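Local coordinates for Fe(2+) transporter FeoB (Legionella pneumophila, PDB 3IBY), which probably transports ferrous iron across the bacterial inner membrane in a GTP-driven uptake system, the present chain being its cytosolic GTP-binding portion, at residues A[48-53]-A[159-164]; A[106-111]-A[171-176]; A[144-147]-A[153-156]; A[206-211]-A[236-241]. All blocks are in the same frame, centred on the assembly; numbering follows the deposited sequence.

Contact 1: A[48-53]-A[159-164]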
loop_
_atom_site.group_PDB
_atom_site.type_symbol
_atom_site.label_atom_id
_atom_site.label_comp_id
_atom_site.label_asym_id
_atom_site.label_seq_id
_atom_site.Cartn_x
_atom_site.Cartn_y
_atom_site.Cartn_z
ATOM N N HIS A 48 -18.249 -8.742 -15.532
ATOM C CA HIS A 48 -17.517 -8.694 -14.254
ATOM C C HIS A 48 -17.990 -7.697 -13.168
ATOM O O HIS A 48 -17.973 -6.493 -13.378
ATOM C CB HIS A 48 -16.058 -8.361 -14.537
ATOM C CG HIS A 48 -15.355 -9.413 -15.332
ATOM N ND1 HIS A 48 -15.225 -9.344 -16.705
ATOM C CD2 HIS A 48 -14.769 -10.572 -14.950
ATOM C CE1 HIS A 48 -14.585 -10.418 -17.135
ATOM N NE2 HIS A 48 -14.298 -11.178 -16.092
ATOM N N LEU A 49 -18.339 -8.201 -11.990
ATOM C CA LEU A 49 -18.626 -7.337 -10.844
ATOM C C LEU A 49 -17.323 -6.993 -10.101
ATOM O O LEU A 49 -16.459 -7.839 -9.913
ATOM C CB LEU A 49 -19.599 -8.033 -9.901
ATOM C CG LEU A 49 -19.933 -7.344 -8.584
ATOM C CD1 LEU A 49 -20.907 -6.188 -8.804
ATOM C CD2 LEU A 49 -20.535 -8.339 -7.593
ATOM N N ILE A 50 -17.177 -5.736 -9.682
ATOM C CA ILE A 50 -16.030 -5.348 -8.887
ATOM C C ILE A 50 -16.504 -4.706 -7.622
ATOM O O ILE A 50 -17.188 -3.677 -7.661
ATOM C CB ILE A 50 -15.030 -4.413 -9.650
ATOM C CG1 ILE A 50 -14.179 -5.213 -10.648
ATOM C CG2 ILE A 50 -14.076 -3.834 -8.693
ATOM C CD1 ILE A 50 -14.573 -5.085 -12.049
ATOM N N GLU A 51 -16.128 -5.303 -6.489
ATOM C CA GLU A 51 -16.513 -4.746 -5.206
ATOM C C GLU A 51 -15.300 -4.027 -4.682
ATOM O O GLU A 51 -14.177 -4.441 -4.957
ATOM C CB GLU A 51 -16.939 -5.827 -4.225
ATOM C CG GLU A 51 -17.778 -6.928 -4.820
ATOM C CD GLU A 51 -18.138 -7.992 -3.801
ATOM O OE1 GLU A 51 -17.237 -8.845 -3.502
ATOM O OE2 GLU A 51 -19.321 -7.973 -3.332
ATOM N N ILE A 52 -15.543 -2.952 -3.947
ATOM C CA ILE A 52 -14.495 -2.067 -3.463
ATOM C C ILE A 52 -14.752 -1.677 -2.025
ATOM O O ILE A 52 -15.893 -1.258 -1.667
ATOM C CB ILE A 52 -14.355 -0.744 -4.266
ATOM C CG1 ILE A 52 -13.885 -1.008 -5.662
ATOM C CG2 ILE A 52 -13.306 0.197 -3.623
ATOM C CD1 ILE A 52 -12.828 -0.066 -6.142
ATOM N N THR A 53 -13.686 -1.802 -1.230
ATOM C CA THR A 53 -13.724 -1.367 0.114
ATOM C C THR A 53 -12.718 -0.260 0.273
ATOM O O THR A 53 -11.507 -0.416 -0.042
ATOM C CB THR A 53 -13.450 -2.476 1.071
ATOM O OG1 THR A 53 -14.436 -3.518 0.914
ATOM C CG2 THR A 53 -13.509 -1.933 2.464
ATOM N N GLN A 159 -9.840 -0.950 -16.718
ATOM C CA GLN A 159 -9.316 -2.008 -17.574
ATOM C C GLN A 159 -8.180 -2.762 -16.865
ATOM O O GLN A 159 -8.220 -3.978 -16.725
ATOM C CB GLN A 159 -8.842 -1.433 -18.899
ATOM C CG GLN A 159 -9.282 -2.253 -20.078
ATOM C CD GLN A 159 -10.788 -2.349 -20.163
ATOM O OE1 GLN A 159 -11.493 -1.369 -19.894
ATOM N NE2 GLN A 159 -11.295 -3.540 -20.495
ATOM N N SER A 160 -7.204 -2.022 -16.355
ATOM C CA SER A 160 -6.109 -2.602 -15.603
ATOM C C SER A 160 -6.556 -3.442 -14.382
ATOM O O SER A 160 -5.809 -4.321 -13.934
ATOM C CB SER A 160 -5.212 -1.470 -15.131
ATOM O OG SER A 160 -3.979 -1.953 -14.682
ATOM N N LEU A 161 -7.750 -3.199 -13.845
ATOM C CA LEU A 161 -8.289 -4.042 -12.778
ATOM C C LEU A 161 -8.542 -5.466 -13.150
ATOM O O LEU A 161 -8.318 -6.347 -12.351
ATOM C CB LEU A 161 -9.609 -3.526 -12.298
ATOM C CG LEU A 161 -9.471 -2.482 -11.235
ATOM C CD1 LEU A 161 -10.865 -2.287 -10.723
ATOM C CD2 LEU A 161 -8.507 -2.940 -10.145
ATOM N N LEU A 162 -9.065 -5.682 -14.342
ATOM C CA LEU A 162 -9.311 -7.021 -14.833
ATOM C C LEU A 162 -8.039 -7.855 -15.029
ATOM O O LEU A 162 -8.109 -9.072 -15.057
ATOM C CB LEU A 162 -10.065 -6.956 -16.162
ATOM C CG LEU A 162 -11.500 -6.467 -16.092
ATOM C CD1 LEU A 162 -12.044 -6.336 -17.504
ATOM C CD2 LEU A 162 -12.345 -7.408 -15.266
ATOM N N HIS A 163 -6.891 -7.211 -15.203
ATOM C CA HIS A 163 -5.626 -7.935 -15.404
ATOM C C HIS A 163 -4.691 -7.719 -14.205
ATOM O O HIS A 163 -3.468 -7.732 -14.344
ATOM C CB HIS A 163 -4.952 -7.488 -16.704
ATOM C CG HIS A 163 -5.913 -7.212 -17.816
ATOM N ND1 HIS A 163 -6.769 -8.171 -18.314
ATOM C CD2 HIS A 163 -6.157 -6.086 -18.529
ATOM C CE1 HIS A 163 -7.493 -7.650 -19.291
ATOM N NE2 HIS A 163 -7.144 -6.385 -19.439
ATOM N N CYS A 164 -5.273 -7.520 -13.028
ATOM C CA CYS A 164 -4.500 -7.324 -11.816
ATOM C C CYS A 164 -4.586 -8.589 -11.007
ATOM O O CYS A 164 -5.258 -8.633 -9.969
ATOM C CB CYS A 164 -5.048 -6.154 -11.011
ATOM S SG CYS A 164 -4.022 -5.722 -9.579
#
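His-48 and Ile-50 of strand 48-54 face Leu-162 and Leu-161 at the end of the helix 154-162, with 8.4 Å between His-48 CA and Leu-162 CA and 8.8 Å between Ile-50 CA and Leu-161 CA. At that separation side chains alone bridge the gap, and they do so in two neighbouring contacts of different character. The outer one is a CH-pi interaction. The Leu-162 methyl CD2 sits over one face of the His-48 imidazole, 3.8 Å from the ring centroid and only 20° off the ring normal. It is displaced slightly toward the rim, which brings it nearest to the ring carbon CG of His-48, at 3.6 Å. With CG anti to the carbonyl carbon (chi1 -64°), the imidazole of His-48 leans out toward the helix and offers its flat face. The inner contact is purely aliphatic: Ile-50 CG2 meets Leu-161 CD1 at 4.1 Å, the two side chains crossing obliquely. In Ile-50, CG1 lies beside the backbone N (chi1 -77°), which leaves CG2 anti to that N and facing Leu-161. Both residues are buried, whereas the histidine lies at the exposed margin. The alternation of the strand explains the pattern, since every second residue, here His-48 and Ile-50, faces the helix. The contact thus lays the helix 154-162 against the mixed sheet of the G domain. Phe-43 of the adjoining strand 37-45 touches both Ile-50 and Leu-161, Ile-88 of strand 86-92 carries the packing of Leu-161 further across the sheet, and Ile-52 continues the row onto Phe-18 and Leu-21 of helix 14-22.

Contact 2: A[106-111]-A[171-176]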
loop_
_atom_site.group_PDB
_atom_site.type_symbol
_atom_site.label_atom_id
_atom_site.label_comp_id
_atom_site.label_asym_id
_atom_site.label_seq_id
_atom_site.Cartn_x
_atom_site.Cartn_y
_atom_site.Cartn_z
ATOM N N LEU A 106 2.889 -2.136 1.095
ATOM C CA LEU A 106 1.821 -2.927 0.432
ATOM C C LEU A 106 2.327 -4.041 -0.473
ATOM O O LEU A 106 1.803 -5.130 -0.455
ATOM C CB LEU A 106 0.979 -2.003 -0.423
ATOM C CG LEU A 106 0.187 -0.878 0.237
ATOM C CD1 LEU A 106 -0.592 -0.095 -0.869
ATOM C CD2 LEU A 106 -0.785 -1.372 1.311
ATOM N N PHE A 107 3.331 -3.744 -1.293
ATOM C CA PHE A 107 4.048 -4.745 -2.111
ATOM C C PHE A 107 4.603 -5.907 -1.320
ATOM O O PHE A 107 4.945 -6.910 -1.903
ATOM C CB PHE A 107 5.291 -4.130 -2.769
ATOM C CG PHE A 107 5.005 -3.211 -3.909
ATOM C CD1 PHE A 107 3.702 -2.818 -4.235
ATOM C CD2 PHE A 107 6.058 -2.701 -4.657
ATOM C CE1 PHE A 107 3.471 -2.004 -5.281
ATOM C CE2 PHE A 107 5.809 -1.830 -5.703
ATOM C CZ PHE A 107 4.512 -1.495 -6.001
ATOM N N GLU A 108 4.773 -5.750 -0.013
ATOM C CA GLU A 108 5.265 -6.831 0.837
ATOM C C GLU A 108 4.128 -7.764 1.273
ATOM O O GLU A 108 4.382 -8.711 1.986
ATOM C CB GLU A 108 5.989 -6.251 2.073
ATOM C CG GLU A 108 6.974 -5.086 1.783
ATOM C CD GLU A 108 7.820 -4.651 2.983
ATOM O OE1 GLU A 108 7.388 -4.781 4.138
ATOM O OE2 GLU A 108 8.958 -4.157 2.785
ATOM N N LEU A 109 2.880 -7.486 0.893
ATOM C CA LEU A 109 1.769 -8.436 1.147
ATOM C C LEU A 109 1.736 -9.634 0.160
ATOM O O LEU A 109 1.169 -10.674 0.432
ATOM C CB LEU A 109 0.414 -7.718 1.084
ATOM C CG LEU A 109 0.156 -6.702 2.190
ATOM C CD1 LEU A 109 -0.870 -5.648 1.752
ATOM C CD2 LEU A 109 -0.276 -7.380 3.487
ATOM N N GLY A 110 2.309 -9.479 -1.012
ATOM C CA GLY A 110 2.196 -10.522 -2.013
ATOM C C GLY A 110 0.812 -10.625 -2.617
ATOM O O GLY A 110 0.453 -11.637 -3.190
ATOM N N LYS A 111 0.048 -9.566 -2.513
ATOM C CA LYS A 111 -1.249 -9.512 -3.113
ATOM C C LYS A 111 -1.059 -8.541 -4.276
ATOM O O LYS A 111 -0.224 -7.632 -4.163
ATOM C CB LYS A 111 -2.259 -8.952 -2.078
ATOM C CG LYS A 111 -3.571 -9.747 -1.952
ATOM C CD LYS A 111 -3.635 -10.568 -0.683
ATOM C CE LYS A 111 -4.858 -11.470 -0.671
ATOM N NZ LYS A 111 -5.321 -11.800 -2.052
ATOM N N LEU A 171 10.186 -4.308 -3.013
ATOM C CA LEU A 171 11.287 -3.524 -3.519
ATOM C C LEU A 171 12.568 -4.043 -2.889
ATOM O O LEU A 171 12.546 -4.508 -1.763
ATOM C CB LEU A 171 11.098 -2.055 -3.182
ATOM C CG LEU A 171 9.854 -1.360 -3.730
ATOM C CD1 LEU A 171 9.668 -0.019 -3.045
ATOM C CD2 LEU A 171 9.975 -1.214 -5.244
ATOM N N LYS A 172 13.675 -3.984 -3.630
ATOM C CA LYS A 172 14.957 -4.493 -3.136
ATOM C C LYS A 172 15.606 -3.417 -2.299
ATOM O O LYS A 172 16.072 -2.429 -2.828
ATOM C CB LYS A 172 15.889 -4.916 -4.277
ATOM C CG LYS A 172 17.064 -5.803 -3.804
ATOM C CD LYS A 172 18.073 -6.190 -4.945
ATOM C CE LYS A 172 17.821 -7.597 -5.555
ATOM N NZ LYS A 172 16.358 -7.846 -5.812
ATOM N N LEU A 173 15.619 -3.631 -0.987
ATOM C CA LEU A 173 16.093 -2.657 0.001
ATOM C C LEU A 173 17.483 -3.038 0.518
ATOM O O LEU A 173 17.798 -4.219 0.717
ATOM C CB LEU A 173 15.120 -2.571 1.198
ATOM C CG LEU A 173 13.682 -2.115 0.924
ATOM C CD1 LEU A 173 12.762 -2.294 2.215
ATOM C CD2 LEU A 173 13.692 -0.702 0.401
ATOM N N SER A 174 18.319 -2.037 0.759
ATOM C CA SER A 174 19.657 -2.325 1.217
ATOM C C SER A 174 19.727 -2.118 2.718
ATOM O O SER A 174 19.543 -1.018 3.207
ATOM C CB SER A 174 20.664 -1.460 0.489
ATOM O OG SER A 174 21.961 -1.877 0.841
ATOM N N LEU A 175 19.963 -3.191 3.457
ATOM C CA LEU A 175 20.084 -3.075 4.897
ATOM C C LEU A 175 21.430 -3.603 5.318
ATOM O O LEU A 175 22.057 -4.401 4.604
ATOM C CB LEU A 175 18.952 -3.840 5.616
ATOM C CG LEU A 175 17.515 -3.245 5.555
ATOM C CD1 LEU A 175 16.428 -4.334 5.275
ATOM C CD2 LEU A 175 17.155 -2.402 6.805
ATOM N N SER A 176 21.866 -3.143 6.481
ATOM C CA SER A 176 23.031 -3.690 7.140
ATOM C C SER A 176 22.981 -5.235 7.268
ATOM O O SER A 176 21.918 -5.872 7.250
ATOM C CB SER A 176 23.237 -3.012 8.493
ATOM O OG SER A 176 23.205 -3.964 9.518
#
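Phe-107 and Leu-171 supply the apolar part of this meeting between two loops, one leaving the helix 96-106 and the other leading into the helix 177-193. The phenyl carbon CD2 of Phe-107 lies 4.1 Å from Leu-171 CG, the branch point of the leucine, so the ring is met by a methine flanked by its two methyls. The two side chains lie at a slant to each other, and the ring is approached obliquely. With CG anti to the carbonyl carbon (chi1 -74°), Phe-107 drops its ring toward the incoming chain; the two CA atoms, of Phe-107 and Leu-171, are 7.5 Å apart.

The second kind of contact is mixed. Leu-173 brings its methyl CD1 to 4.3 Å from Glu-108 OE2, an apolar group set beside a carboxylate whose polar needs are met by others. Both oxygens of Glu-108 are paired in salt bridges: OE1 with Arg-206, modelled unusually close, and OE2 with Arg-242. Two arginines nearby are consistent with an ionised form of the buried carboxylate.

Backbone bonding belongs to the first loop alone, where a type I turn from Leu-106 to Leu-109 is closed by Leu-109 N to Leu-106 O at 2.9 Å. This turn presents Phe-107 and Glu-108 to the segment 171-176. Around them, Phe-107 also touches Cys-141 and Ile-168, Glu-108 packs on Tyr-201, Tyr-202 and Arg-205 of helix 197-209, and Leu-173 lies against Arg-242 and Lys-245 of helix 234-253, so the contact sits where the G domain passes into the helical part of the chain.

Contact 3: A[144-147]-A[153-156]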
loop_
_atom_site.group_PDB
_atom_site.type_symbol
_atom_site.label_atom_id
_atom_site.label_comp_id
_atom_site.label_asym_id
_atom_site.label_seq_id
_atom_site.Cartn_x
_atom_site.Cartn_y
_atom_site.Cartn_z
ATOM N N ILE A 144 -1.134 3.819 -13.353
ATOM C CA ILE A 144 -2.177 4.317 -14.239
ATOM C C ILE A 144 -2.440 5.752 -13.858
ATOM O O ILE A 144 -2.993 6.021 -12.784
ATOM C CB ILE A 144 -3.495 3.496 -14.150
ATOM C CG1 ILE A 144 -3.268 2.008 -14.544
ATOM C CG2 ILE A 144 -4.602 4.153 -15.000
ATOM C CD1 ILE A 144 -2.992 1.714 -16.029
ATOM N N PRO A 145 -2.006 6.684 -14.704
ATOM C CA PRO A 145 -2.222 8.101 -14.488
ATOM C C PRO A 145 -3.688 8.472 -14.638
ATOM O O PRO A 145 -4.309 8.067 -15.625
ATOM C CB PRO A 145 -1.433 8.760 -15.609
ATOM C CG PRO A 145 -0.550 7.710 -16.172
ATOM C CD PRO A 145 -1.114 6.406 -15.839
ATOM N N ILE A 146 -4.219 9.223 -13.668
ATOM C CA ILE A 146 -5.630 9.667 -13.656
ATOM C C ILE A 146 -5.867 11.098 -13.125
ATOM O O ILE A 146 -4.964 11.767 -12.619
ATOM C CB ILE A 146 -6.508 8.717 -12.790
ATOM C CG1 ILE A 146 -6.105 8.782 -11.298
ATOM C CG2 ILE A 146 -6.426 7.276 -13.306
ATOM C CD1 ILE A 146 -7.136 8.226 -10.332
ATOM N N GLN A 147 -7.108 11.555 -13.266
ATOM C CA GLN A 147 -7.609 12.758 -12.589
ATOM C C GLN A 147 -9.030 12.436 -12.152
ATOM O O GLN A 147 -9.994 12.564 -12.917
ATOM C CB GLN A 147 -7.606 13.967 -13.502
ATOM C CG GLN A 147 -6.279 14.289 -14.144
ATOM C CD GLN A 147 -6.391 15.405 -15.153
ATOM O OE1 GLN A 147 -5.705 15.406 -16.157
ATOM N NE2 GLN A 147 -7.283 16.332 -14.906
ATOM N N GLY A 153 -8.843 8.966 -16.991
ATOM C CA GLY A 153 -8.030 7.818 -16.607
ATOM C C GLY A 153 -8.794 6.646 -16.004
ATOM O O GLY A 153 -8.303 5.496 -16.031
ATOM N N ILE A 154 -9.982 6.920 -15.472
ATOM C CA ILE A 154 -10.828 5.900 -14.873
ATOM C C ILE A 154 -11.023 4.681 -15.765
ATOM O O ILE A 154 -10.997 3.563 -15.300
ATOM C CB ILE A 154 -12.224 6.491 -14.488
ATOM C CG1 ILE A 154 -12.205 7.191 -13.112
ATOM C CG2 ILE A 154 -13.300 5.392 -14.464
ATOM C CD1 ILE A 154 -10.822 7.380 -12.434
ATOM N N PRO A 155 -11.229 4.885 -17.059
ATOM C CA PRO A 155 -11.556 3.675 -17.821
ATOM C C PRO A 155 -10.379 2.737 -17.972
ATOM O O PRO A 155 -10.560 1.530 -17.975
ATOM C CB PRO A 155 -11.988 4.226 -19.165
ATOM C CG PRO A 155 -12.475 5.626 -18.851
ATOM C CD PRO A 155 -11.509 6.118 -17.819
ATOM N N ALA A 156 -9.186 3.303 -18.075
ATOM C CA ALA A 156 -7.948 2.547 -18.182
ATOM C C ALA A 156 -7.583 1.855 -16.865
ATOM O O ALA A 156 -7.040 0.754 -16.855
ATOM C CB ALA A 156 -6.826 3.483 -18.613
#
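Ile-146 presses its methyl branch onto the backbone of Gly-153, with Ile-146 CG2 lying 3.6 Å from Gly-153 C and 3.7 Å from Gly-153 CA. In this isoleucine CG1 stands between the backbone N and the carbonyl carbon, the crowded position (chi1 66°), which places CG2 anti to the carbonyl carbon and over the Gly-153 backbone. The longer branch runs on extended (chi2 163°), and its tip, Ile-146 CD1, reaches the Ile-154 methyl CD1 at 4.3 Å. Gly-153, with phi at 99°, presents only hydrogens on its CA, and the chain can therefore come within 3.9 Å of Gly-153 CA at Pro-145 O. Ile-144 settles beside the first turn of the helix in a different way. Its CG2 lies anti to the backbone N, which directs this methyl toward the helix start, 4.3 Å from Ala-156 CB and 4.1 Å from Gly-153 O. Ile-146 also leans on Leu-17 of helix 14-22 and on Asn-118, a predicted GTP-binding residue.

Gly-153 occupies the N-cap position of the helix 154-162. The loop before it joins the last strand of the sheet, 143-145, to this helix. The connection carries Gln-147, Ala-148 and His-149, predicted to bind GTP. Such a strand-loop-helix ending is consistent with the G5 loop, which in P-loop GTPases lies beside the guanine base.

Contact 4: A[206-211]-A[236-241]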
loop_
_atom_site.group_PDB
_atom_site.type_symbol
_atom_site.label_atom_id
_atom_site.label_comp_id
_atom_site.label_asym_id
_atom_site.label_seq_id
_atom_site.Cartn_x
_atom_site.Cartn_y
_atom_site.Cartn_z
ATOM N N ARG A 206 6.849 -5.638 9.639
ATOM C CA ARG A 206 6.043 -4.862 10.562
ATOM C C ARG A 206 6.575 -4.933 12.004
ATOM O O ARG A 206 6.696 -3.909 12.709
ATOM C CB ARG A 206 4.575 -5.300 10.458
ATOM C CG ARG A 206 3.729 -4.525 9.432
ATOM C CD ARG A 206 4.547 -3.578 8.537
ATOM N NE ARG A 206 4.572 -4.054 7.162
ATOM C CZ ARG A 206 5.449 -3.700 6.239
ATOM N NH1 ARG A 206 6.469 -2.883 6.482
ATOM N NH2 ARG A 206 5.299 -4.195 5.033
ATOM N N LEU A 207 6.876 -6.144 12.437
ATOM C CA LEU A 207 7.512 -6.338 13.735
ATOM C C LEU A 207 8.777 -5.486 13.826
ATOM O O LEU A 207 8.973 -4.745 14.786
ATOM C CB LEU A 207 7.860 -7.811 13.922
ATOM C CG LEU A 207 6.922 -8.664 14.759
ATOM C CD1 LEU A 207 5.540 -8.006 14.833
ATOM C CD2 LEU A 207 6.888 -10.112 14.223
ATOM N N ALA A 208 9.613 -5.590 12.797
ATOM C CA ALA A 208 10.855 -4.826 12.699
ATOM C C ALA A 208 10.602 -3.354 12.869
ATOM O O ALA A 208 11.424 -2.636 13.403
ATOM C CB ALA A 208 11.517 -5.076 11.364
ATOM N N GLU A 209 9.453 -2.895 12.419
ATOM C CA GLU A 209 9.139 -1.487 12.538
ATOM C C GLU A 209 8.562 -1.158 13.874
ATOM O O GLU A 209 8.458 0.028 14.224
ATOM C CB GLU A 209 8.194 -1.079 11.438
ATOM C CG GLU A 209 8.890 -1.166 10.050
ATOM C CD GLU A 209 7.921 -1.069 8.891
ATOM O OE1 GLU A 209 6.809 -0.532 9.086
ATOM O OE2 GLU A 209 8.301 -1.531 7.793
ATOM N N GLY A 210 8.222 -2.199 14.632
ATOM C CA GLY A 210 7.677 -2.035 15.963
ATOM C C GLY A 210 6.156 -2.090 15.975
ATOM O O GLY A 210 5.518 -1.401 16.783
ATOM N N ASP A 211 5.559 -2.915 15.109
ATOM C CA ASP A 211 4.123 -3.037 15.110
ATOM C C ASP A 211 3.600 -3.985 16.188
ATOM O O ASP A 211 3.987 -5.157 16.272
ATOM C CB ASP A 211 3.540 -3.454 13.761
ATOM C CG ASP A 211 2.020 -3.528 13.819
ATOM O OD1 ASP A 211 1.389 -2.447 13.740
ATOM O OD2 ASP A 211 1.480 -4.649 14.051
ATOM N N VAL A 236 14.324 2.393 13.131
ATOM C CA VAL A 236 15.059 3.446 12.490
ATOM C C VAL A 236 15.772 2.932 11.235
ATOM O O VAL A 236 15.645 3.547 10.175
ATOM C CB VAL A 236 16.055 4.057 13.479
ATOM C CG1 VAL A 236 16.701 5.316 12.895
ATOM C CG2 VAL A 236 15.356 4.348 14.820
ATOM N N LEU A 237 16.508 1.824 11.344
ATOM C CA LEU A 237 17.200 1.262 10.184
ATOM C C LEU A 237 16.263 0.912 9.042
ATOM O O LEU A 237 16.536 1.222 7.902
ATOM C CB LEU A 237 17.984 0.015 10.561
ATOM C CG LEU A 237 19.468 0.220 10.822
ATOM C CD1 LEU A 237 19.710 1.562 11.494
ATOM C CD2 LEU A 237 20.052 -0.929 11.647
ATOM N N LEU A 238 15.151 0.269 9.325
ATOM C CA LEU A 238 14.294 -0.180 8.228
ATOM C C LEU A 238 13.632 1.002 7.511
ATOM O O LEU A 238 13.533 1.021 6.274
ATOM C CB LEU A 238 13.218 -1.132 8.745
ATOM C CG LEU A 238 13.088 -2.497 8.051
ATOM C CD1 LEU A 238 12.600 -3.514 9.099
ATOM C CD2 LEU A 238 12.175 -2.455 6.809
ATOM N N ALA A 239 13.165 1.974 8.297
ATOM C CA ALA A 239 12.638 3.245 7.750
ATOM C C ALA A 239 13.636 3.913 6.800
ATOM O O ALA A 239 13.239 4.418 5.749
ATOM C CB ALA A 239 12.248 4.227 8.879
ATOM N N ASP A 240 14.919 3.913 7.161
ATOM C CA ASP A 240 15.937 4.483 6.287
ATOM C C ASP A 240 16.109 3.671 5.006
ATOM O O ASP A 240 16.131 4.240 3.933
ATOM C CB ASP A 240 17.281 4.608 6.994
ATOM C CG ASP A 240 18.332 5.363 6.150
ATOM O OD1 ASP A 240 18.031 6.448 5.600
ATOM O OD2 ASP A 240 19.475 4.862 6.050
ATOM N N ALA A 241 16.222 2.360 5.095
ATOM C CA ALA A 241 16.412 1.595 3.886
ATOM C C ALA A 241 15.182 1.722 2.985
ATOM O O ALA A 241 15.284 1.739 1.757
ATOM C CB ALA A 241 16.704 0.170 4.200
#
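Glu-209, whose CG is anti to the carbonyl carbon (chi1 -67°) and whose chain is extended beyond it (chi2 167°), carries its carboxylate out to Leu-238 on the neighbouring helix. There Glu-209 OE2 comes within 4.1 Å of the Leu-238 methyl CD2, and the two side chains cross at about a right angle. The same oxygen takes part in a salt bridge one turn back, with Arg-206 NH1 at 2.6 Å, though as a hydrogen bond it is weak, its N-H direction bent to 118°. The carboxylate approaches the guanidinium at its edge and in its plane, and NH2 has a second carboxylate partner. Helix 197-209 stops here in a Schellman motif: Gly-210 has positive phi, and Asp-211 N bonds back to Arg-206 O at 2.8 Å while Gly-210 N bonds to Leu-207 O at 2.7 Å. These helices belong to the helical bundle that follows the G domain, in which helix 234-253 packs against the end of helix 197-209. Ala-208 points its CB toward Leu-238 CD1, but that approach is too short in the model to be trusted. Leu-183 of helix 177-193 touches both residues, and Glu-209 packs on Gln-105 of helix 96-106.

Contacts 1 and 3 share the helix 154-162 and the same sheet, with centres 14 Å apart, and they touch through Ser-160 CB and Ile-144 CD1 at 4.0 Å; contact 3 is nested inside the loop that contact 1 closes. Contact 3 is next to the predicted nucleotide site, whereas contact 1 lies away from it. Contacts 2 and 4 form a second pair, centres 12 Å apart, linked by the pairing of Glu-108 with Arg-206 and by Leu-175 CD2 on Ala-241 CB at 3.7 Å. The pairs are well separated: contacts 3 and 4 lie on opposite sides of the chain's centre, their centres 33 Å apart, with contact 2 between G domain and helical bundle.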